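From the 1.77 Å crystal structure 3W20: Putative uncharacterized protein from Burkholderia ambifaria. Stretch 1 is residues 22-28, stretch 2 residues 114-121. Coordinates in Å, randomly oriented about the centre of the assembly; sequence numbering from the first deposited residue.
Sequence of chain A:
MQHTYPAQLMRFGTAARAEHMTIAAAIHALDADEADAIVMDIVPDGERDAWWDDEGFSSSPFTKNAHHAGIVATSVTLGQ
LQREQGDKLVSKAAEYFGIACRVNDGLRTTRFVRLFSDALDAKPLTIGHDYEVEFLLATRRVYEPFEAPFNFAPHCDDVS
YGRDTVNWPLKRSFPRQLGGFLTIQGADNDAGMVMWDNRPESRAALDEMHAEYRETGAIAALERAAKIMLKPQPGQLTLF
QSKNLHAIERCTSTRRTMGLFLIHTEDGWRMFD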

# COMPACT_ATOMS: atom_id res chain seq x y z
N THR A 22 -27.25 2.90 -23.80
CA THR A 22 -26.44 1.91 -23.06
C THR A 22 -25.57 2.64 -22.07
O THR A 22 -25.33 3.87 -22.21
CB THR A 22 -25.50 1.12 -23.97
OG1 THR A 22 -24.60 2.01 -24.68
CG2 THR A 22 -26.28 0.32 -25.00
N ILE A 23 -25.06 1.90 -21.07
CA ILE A 23 -24.01 2.47 -20.20
C ILE A 23 -22.79 2.98 -21.01
O ILE A 23 -22.29 4.07 -20.75
CB ILE A 23 -23.49 1.38 -19.18
CG1 ILE A 23 -24.69 0.87 -18.39
CG2 ILE A 23 -22.31 1.94 -18.33
CD1 ILE A 23 -24.91 1.50 -17.06
N ALA A 24 -22.30 2.19 -21.99
CA ALA A 24 -21.11 2.62 -22.75
C ALA A 24 -21.43 3.89 -23.51
O ALA A 24 -20.54 4.76 -23.60
CB ALA A 24 -20.62 1.55 -23.73
N ALA A 25 -22.69 4.05 -24.02
CA ALA A 25 -22.95 5.26 -24.74
C ALA A 25 -22.98 6.50 -23.83
O ALA A 25 -22.50 7.56 -24.21
CB ALA A 25 -24.22 5.14 -25.63
N ALA A 26 -23.57 6.37 -22.65
CA ALA A 26 -23.67 7.46 -21.68
C ALA A 26 -22.24 7.87 -21.24
O ALA A 26 -21.89 9.06 -21.26
CB ALA A 26 -24.44 7.02 -20.46
N ILE A 27 -21.42 6.86 -20.97
CA ILE A 27 -20.01 7.10 -20.54
C ILE A 27 -19.27 7.78 -21.74
O ILE A 27 -18.53 8.76 -21.56
CB ILE A 27 -19.31 5.80 -20.11
CG1 ILE A 27 -19.87 5.22 -18.81
CG2 ILE A 27 -17.78 5.92 -20.09
CD1 ILE A 27 -19.63 6.15 -17.59
N HIS A 28 -19.46 7.29 -22.95
CA HIS A 28 -18.82 7.99 -24.12
C HIS A 28 -19.25 9.44 -24.26
O HIS A 28 -18.42 10.32 -24.68
CB HIS A 28 -19.14 7.21 -25.42
CG HIS A 28 -18.62 7.85 -26.69
ND1 HIS A 28 -19.25 8.89 -27.31
CD2 HIS A 28 -17.49 7.57 -27.46
CE1 HIS A 28 -18.54 9.27 -28.38
NE2 HIS A 28 -17.49 8.44 -28.51
N ARG A 114 -19.32 -4.87 -12.03
CA ARG A 114 -19.49 -5.52 -13.32
C ARG A 114 -20.28 -4.65 -14.32
O ARG A 114 -20.07 -4.73 -15.53
CB ARG A 114 -20.13 -6.90 -13.16
CG ARG A 114 -19.18 -7.96 -12.64
CD ARG A 114 -19.95 -9.26 -12.44
NE ARG A 114 -19.02 -10.22 -11.89
CZ ARG A 114 -18.35 -11.14 -12.59
NH1 ARG A 114 -18.57 -11.30 -13.90
NH2 ARG A 114 -17.46 -11.91 -11.97
N LEU A 115 -21.15 -3.77 -13.84
CA LEU A 115 -21.79 -2.81 -14.73
C LEU A 115 -20.80 -2.09 -15.62
O LEU A 115 -20.95 -2.04 -16.84
CB LEU A 115 -22.64 -1.82 -13.91
CG LEU A 115 -23.89 -1.19 -14.43
CD1 LEU A 115 -24.87 -2.26 -14.91
CD2 LEU A 115 -24.43 -0.42 -13.23
N PHE A 116 -19.72 -1.60 -15.02
CA PHE A 116 -18.70 -0.95 -15.77
C PHE A 116 -17.69 -1.87 -16.39
O PHE A 116 -17.30 -1.62 -17.54
CB PHE A 116 -17.98 0.04 -14.80
CG PHE A 116 -18.93 1.01 -14.21
CD1 PHE A 116 -19.31 2.12 -14.96
CD2 PHE A 116 -19.54 0.78 -12.99
CE1 PHE A 116 -20.21 3.05 -14.43
CE2 PHE A 116 -20.44 1.70 -12.45
CZ PHE A 116 -20.79 2.81 -13.17
N SER A 117 -17.26 -2.95 -15.71
CA SER A 117 -16.26 -3.82 -16.38
C SER A 117 -16.82 -4.40 -17.71
O SER A 117 -16.15 -4.46 -18.73
CB SER A 117 -15.71 -4.93 -15.45
OG SER A 117 -16.66 -5.69 -14.76
N ASP A 118 -18.09 -4.78 -17.68
CA ASP A 118 -18.77 -5.27 -18.86
C ASP A 118 -18.99 -4.22 -19.90
O ASP A 118 -18.76 -4.46 -21.08
CB ASP A 118 -20.14 -5.89 -18.49
CG ASP A 118 -20.01 -7.15 -17.66
OD1 ASP A 118 -18.91 -7.72 -17.56
OD2 ASP A 118 -20.97 -7.56 -17.05
N ALA A 119 -19.49 -3.06 -19.51
CA ALA A 119 -19.81 -2.10 -20.49
C ALA A 119 -18.56 -1.52 -21.19
O ALA A 119 -18.58 -1.21 -22.37
CB ALA A 119 -20.65 -1.00 -19.89
N LEU A 120 -17.48 -1.30 -20.44
CA LEU A 120 -16.38 -0.52 -20.92
C LEU A 120 -15.11 -1.33 -21.07
O LEU A 120 -14.10 -0.79 -21.44
CB LEU A 120 -16.08 0.61 -19.94
CG LEU A 120 -17.26 1.52 -19.59
CD1 LEU A 120 -16.83 2.53 -18.51
CD2 LEU A 120 -17.57 2.31 -20.84
N ASP A 121 -15.17 -2.61 -20.75
CA ASP A 121 -13.94 -3.38 -20.53
C ASP A 121 -13.08 -2.68 -19.49
O ASP A 121 -11.84 -2.72 -19.58
CB ASP A 121 -13.12 -3.61 -21.84
CG ASP A 121 -12.15 -4.81 -21.75
OD1 ASP A 121 -12.18 -5.61 -20.78
OD2 ASP A 121 -11.35 -4.97 -22.71

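Two helices cross here almost at right angles, 84° between their directions, with axes 9.4 Å apart at closest approach. So steep a crossing leaves a compact patch rather than a long seam, and small residues sit where the backbones come closest: the CA atoms of Ala-24 and Ala-119 are 5.4 Å apart, and Ala-24 CB lies 3.7 Å from Ala-119 O and also meets a side chain, 4.3 Å from Leu-120 CD2.

The branched residues pack around this pair. Ile-23 points toward the other helix and uses both branches: CG2 meets Ala-119 CB at 3.7 Å, while CD1 reaches Leu-115 CG at 3.9 Å. Its chi1 is m, but chi2 of -97° lies between wells, as does the chi1 of Leu-115 at -149°, so both partners of this contact have one angle between wells. Ile-27, one turn on, is m at both angles. Its CG2 packs on Leu-120 CD2 at 3.7 Å, and its CD1 approaches the edge of the Phe-116 ring, 4.5 Å from CE1.

Leu-120 starts sideways, yet its m, t rotamer brings CD2 in to 4.0 Å from Ala-24 CA as well. No hydrogen bond crosses the contact; apolar packing joins the helices. Polar work stays local: Thr-22, with chi1 p, caps its helix by accepting from Ala-25 N at OG1, 2.9 Å away.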